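Local coordinates for nitroreductase family protein (Clostridium novyi, PDB 3G14) that probably acts as an oxidoreductase of the nitroreductase family, whose members generally use a bound flavin to reduce their substrates, at residues Lys47-Ala61 with Ala74-Ala86. Numbering follows the deposited sequence.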
# COMPACT_ATOMS: atom_id res chain seq x y z
N LYS B 47 -4.85 13.38 1.08
CA LYS B 47 -3.95 14.28 1.79
C LYS B 47 -3.77 13.74 3.20
O LYS B 47 -4.53 12.85 3.64
CB LYS B 47 -4.54 15.70 1.82
CG LYS B 47 -4.79 16.34 0.43
CD LYS B 47 -5.36 17.77 0.53
CE LYS B 47 -5.29 18.49 -0.82
NZ LYS B 47 -6.06 17.85 -1.88
N PHE B 48 -2.75 14.27 3.89
CA PHE B 48 -2.34 13.85 5.23
C PHE B 48 -2.51 15.01 6.19
O PHE B 48 -2.10 16.15 5.88
CB PHE B 48 -0.87 13.36 5.21
CG PHE B 48 -0.69 12.22 4.29
CD1 PHE B 48 -1.12 10.94 4.67
CD2 PHE B 48 -0.14 12.40 3.01
CE1 PHE B 48 -1.04 9.85 3.81
CE2 PHE B 48 -0.03 11.30 2.13
CZ PHE B 48 -0.47 10.03 2.54
N ILE B 49 -3.09 14.72 7.35
CA ILE B 49 -3.10 15.69 8.46
C ILE B 49 -2.12 15.17 9.51
O ILE B 49 -2.24 14.01 9.98
CB ILE B 49 -4.48 15.85 9.09
CG1 ILE B 49 -5.55 16.12 8.02
CG2 ILE B 49 -4.46 16.91 10.21
CD1 ILE B 49 -7.01 16.08 8.61
N VAL B 50 -1.13 16.00 9.83
CA VAL B 50 -0.24 15.75 10.96
C VAL B 50 -0.94 16.27 12.21
O VAL B 50 -1.24 17.45 12.31
CB VAL B 50 1.15 16.43 10.79
CG1 VAL B 50 2.02 16.31 12.08
CG2 VAL B 50 1.89 15.85 9.59
N VAL B 51 -1.23 15.40 13.15
CA VAL B 51 -1.91 15.84 14.38
C VAL B 51 -0.92 15.90 15.55
O VAL B 51 -0.42 14.83 16.01
CB VAL B 51 -3.10 14.93 14.76
CG1 VAL B 51 -3.73 15.43 16.07
CG2 VAL B 51 -4.10 14.82 13.59
N GLU B 52 -0.67 17.12 16.04
CA GLU B 52 0.26 17.36 17.16
C GLU B 52 -0.43 17.81 18.44
O GLU B 52 0.13 17.64 19.52
CB GLU B 52 1.34 18.41 16.82
CG GLU B 52 2.28 17.97 15.71
CD GLU B 52 3.52 18.86 15.52
OE1 GLU B 52 3.78 19.78 16.33
OE2 GLU B 52 4.25 18.61 14.53
N SER B 53 -1.60 18.43 18.31
CA SER B 53 -2.33 18.96 19.48
C SER B 53 -2.78 17.82 20.38
O SER B 53 -3.46 16.91 19.92
CB SER B 53 -3.56 19.72 19.02
OG SER B 53 -4.44 19.99 20.10
N ASP B 54 -2.47 17.91 21.67
CA ASP B 54 -2.81 16.84 22.60
C ASP B 54 -4.32 16.68 22.71
O ASP B 54 -4.82 15.56 22.83
CB ASP B 54 -2.17 17.07 23.98
CG ASP B 54 -2.10 15.78 24.83
OD1 ASP B 54 -2.02 14.66 24.26
OD2 ASP B 54 -2.14 15.86 26.10
N LYS B 55 -5.06 17.79 22.64
CA LYS B 55 -6.51 17.77 22.72
C LYS B 55 -7.08 16.93 21.55
O LYS B 55 -8.03 16.14 21.73
CB LYS B 55 -7.05 19.21 22.70
CG LYS B 55 -8.56 19.35 22.85
CD LYS B 55 -9.32 19.11 21.54
CE LYS B 55 -10.86 19.33 21.67
NZ LYS B 55 -11.57 18.88 20.41
N LEU B 56 -6.48 17.10 20.37
CA LEU B 56 -6.90 16.33 19.18
C LEU B 56 -6.49 14.84 19.28
O LEU B 56 -7.23 13.95 18.83
CB LEU B 56 -6.38 17.01 17.89
CG LEU B 56 -6.84 18.46 17.69
CD1 LEU B 56 -6.26 19.07 16.39
CD2 LEU B 56 -8.37 18.56 17.72
N LYS B 57 -5.33 14.56 19.86
CA LYS B 57 -4.94 13.15 20.11
C LYS B 57 -5.96 12.46 20.98
O LYS B 57 -6.33 11.30 20.75
CB LYS B 57 -3.58 13.08 20.80
CG LYS B 57 -2.43 13.53 19.95
CD LYS B 57 -1.15 13.39 20.73
CE LYS B 57 -0.08 14.19 20.17
NZ LYS B 57 1.06 14.19 21.11
N LEU B 58 -6.40 13.18 22.01
CA LEU B 58 -7.42 12.67 22.92
C LEU B 58 -8.72 12.39 22.15
O LEU B 58 -9.31 11.34 22.32
CB LEU B 58 -7.63 13.64 24.12
CG LEU B 58 -8.76 13.32 25.10
CD1 LEU B 58 -8.57 11.90 25.66
CD2 LEU B 58 -8.86 14.35 26.24
N ASP B 59 -9.13 13.32 21.28
CA ASP B 59 -10.33 13.10 20.43
C ASP B 59 -10.17 11.84 19.58
O ASP B 59 -11.09 11.02 19.46
CB ASP B 59 -10.56 14.26 19.46
CG ASP B 59 -11.06 15.54 20.14
OD1 ASP B 59 -11.65 15.49 21.23
OD2 ASP B 59 -10.83 16.61 19.52
N ILE B 60 -8.98 11.69 18.97
CA ILE B 60 -8.72 10.51 18.12
C ILE B 60 -8.74 9.23 18.96
O ILE B 60 -9.37 8.23 18.59
CB ILE B 60 -7.42 10.63 17.31
CG1 ILE B 60 -7.51 11.81 16.32
CG2 ILE B 60 -7.11 9.32 16.59
CD1 ILE B 60 -6.19 12.16 15.71
N ALA B 61 -8.05 9.27 20.11
CA ALA B 61 -8.02 8.13 21.05
C ALA B 61 -9.42 7.67 21.42
O ALA B 61 -9.70 6.46 21.43
CB ALA B 61 -7.24 8.51 22.32
N ALA B 74 -1.47 4.40 22.10
CA ALA B 74 -0.36 4.72 21.18
C ALA B 74 -0.54 6.18 20.63
O ALA B 74 0.41 6.97 20.57
CB ALA B 74 -0.29 3.71 20.01
N VAL B 75 -1.77 6.53 20.32
CA VAL B 75 -2.09 7.87 19.86
C VAL B 75 -1.91 8.91 20.98
O VAL B 75 -1.42 10.01 20.75
CB VAL B 75 -3.54 7.97 19.28
CG1 VAL B 75 -3.95 9.46 19.07
CG2 VAL B 75 -3.66 7.17 17.89
N LEU B 76 -2.31 8.55 22.21
CA LEU B 76 -2.15 9.48 23.34
C LEU B 76 -0.68 9.74 23.63
O LEU B 76 -0.28 10.85 23.98
CB LEU B 76 -2.82 8.97 24.60
CG LEU B 76 -4.36 8.89 24.63
CD1 LEU B 76 -4.80 8.13 25.91
CD2 LEU B 76 -4.96 10.29 24.58
N ASN B 77 0.10 8.68 23.55
CA ASN B 77 1.44 8.66 24.15
C ASN B 77 2.57 8.83 23.16
O ASN B 77 3.70 8.68 23.54
CB ASN B 77 1.62 7.36 24.96
CG ASN B 77 0.62 7.27 26.11
OD1 ASN B 77 0.23 8.30 26.68
ND2 ASN B 77 0.23 6.06 26.47
N SER B 78 2.27 9.14 21.90
CA SER B 78 3.28 9.46 20.89
C SER B 78 3.31 10.97 20.58
O SER B 78 2.31 11.64 20.78
CB SER B 78 3.02 8.71 19.59
OG SER B 78 1.68 8.86 19.14
N PRO B 79 4.42 11.50 20.03
CA PRO B 79 4.42 12.97 19.75
C PRO B 79 3.41 13.45 18.69
O PRO B 79 2.96 14.58 18.78
CB PRO B 79 5.88 13.27 19.34
CG PRO B 79 6.42 11.94 18.87
CD PRO B 79 5.72 10.88 19.72
N MSE B 80 3.10 12.62 17.70
CA MSE B 80 2.11 12.95 16.71
C MSE B 80 1.44 11.73 16.10
O MSE B 80 1.84 10.58 16.31
CB MSE B 80 2.75 13.80 15.59
CG MSE B 80 3.75 13.08 14.81
SE MSE B 80 4.63 14.10 13.37
CE MSE B 80 5.17 15.58 14.32
N THR B 81 0.36 12.00 15.39
CA THR B 81 -0.37 11.01 14.61
C THR B 81 -0.56 11.54 13.19
O THR B 81 -0.79 12.74 12.99
CB THR B 81 -1.74 10.69 15.30
OG1 THR B 81 -1.51 9.90 16.47
CG2 THR B 81 -2.71 9.99 14.35
N ILE B 82 -0.40 10.66 12.21
CA ILE B 82 -0.65 11.01 10.80
C ILE B 82 -1.98 10.41 10.38
O ILE B 82 -2.18 9.21 10.54
CB ILE B 82 0.49 10.54 9.87
CG1 ILE B 82 1.81 11.21 10.29
CG2 ILE B 82 0.17 10.89 8.42
CD1 ILE B 82 3.10 10.65 9.69
N VAL B 83 -2.87 11.24 9.83
CA VAL B 83 -4.20 10.76 9.39
C VAL B 83 -4.33 10.89 7.85
O VAL B 83 -4.06 11.97 7.29
CB VAL B 83 -5.32 11.64 10.03
CG1 VAL B 83 -6.70 11.16 9.62
CG2 VAL B 83 -5.21 11.64 11.56
N ALA B 84 -4.72 9.79 7.20
CA ALA B 84 -4.83 9.76 5.75
C ALA B 84 -6.29 9.94 5.36
O ALA B 84 -7.12 9.12 5.72
CB ALA B 84 -4.23 8.48 5.17
N VAL B 85 -6.59 11.01 4.60
CA VAL B 85 -7.94 11.41 4.23
C VAL B 85 -8.06 11.40 2.70
O VAL B 85 -7.23 11.95 1.99
CB VAL B 85 -8.26 12.82 4.78
CG1 VAL B 85 -9.73 13.29 4.42
CG2 VAL B 85 -8.01 12.88 6.31
N ALA B 86 -9.09 10.77 2.18
CA ALA B 86 -9.28 10.64 0.72
C ALA B 86 -10.60 11.14 0.20
O ALA B 86 -11.63 11.21 0.93
CB ALA B 86 -9.06 9.22 0.27
O HOH W 1 -1.65 12.68 25.57
O HOH W 2 1.60 12.70 23.84
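Backbone hydrogen bonds join strands 47-51 and 80-86 into an antiparallel pair: K47, I49 and V51 each bond in both directions with V85, V83 and T81, respectively, the shortest being V51 N to T81 O at 2.7 Å. In the non-hydrogen-bonded pair F48-A84, F48 CE1 lies 3.7 Å from A84 CB. V50 CG1 reaches the selenium of selenomethionine M80, 3.7 Å from SE, while on the other face V51 CG2 packs on V83 CG2.

The polar focus is K57. Its side chain, extended beyond CG (chi2 -179°), runs past the V75 carbonyl and delivers K57 NZ to S78 O at 2.9 Å, in the carbonyl plane, and more weakly to P79 O. A water links K57 NZ to L76 O. The ammonium thus ties helix 54-63 to the turn between helix 70-77 and strand 80-86.

Apolar contacts join the helices: A61 CB sits 3.7 Å from L76 CD2, and I60 crosses V75 at about a right angle.

Together 46-51, 54-63, 70-77 and 80-86 form a strand-helix-helix-strand unit of this nitroreductase-family chain, its two antiparallel strands adjacent in the mixed sheet. Strands 173-175 and 144-151 flank the pair; helix 99-117 covers the face bearing I82 and A84, whereas I60 touches L148 of strand 144-151.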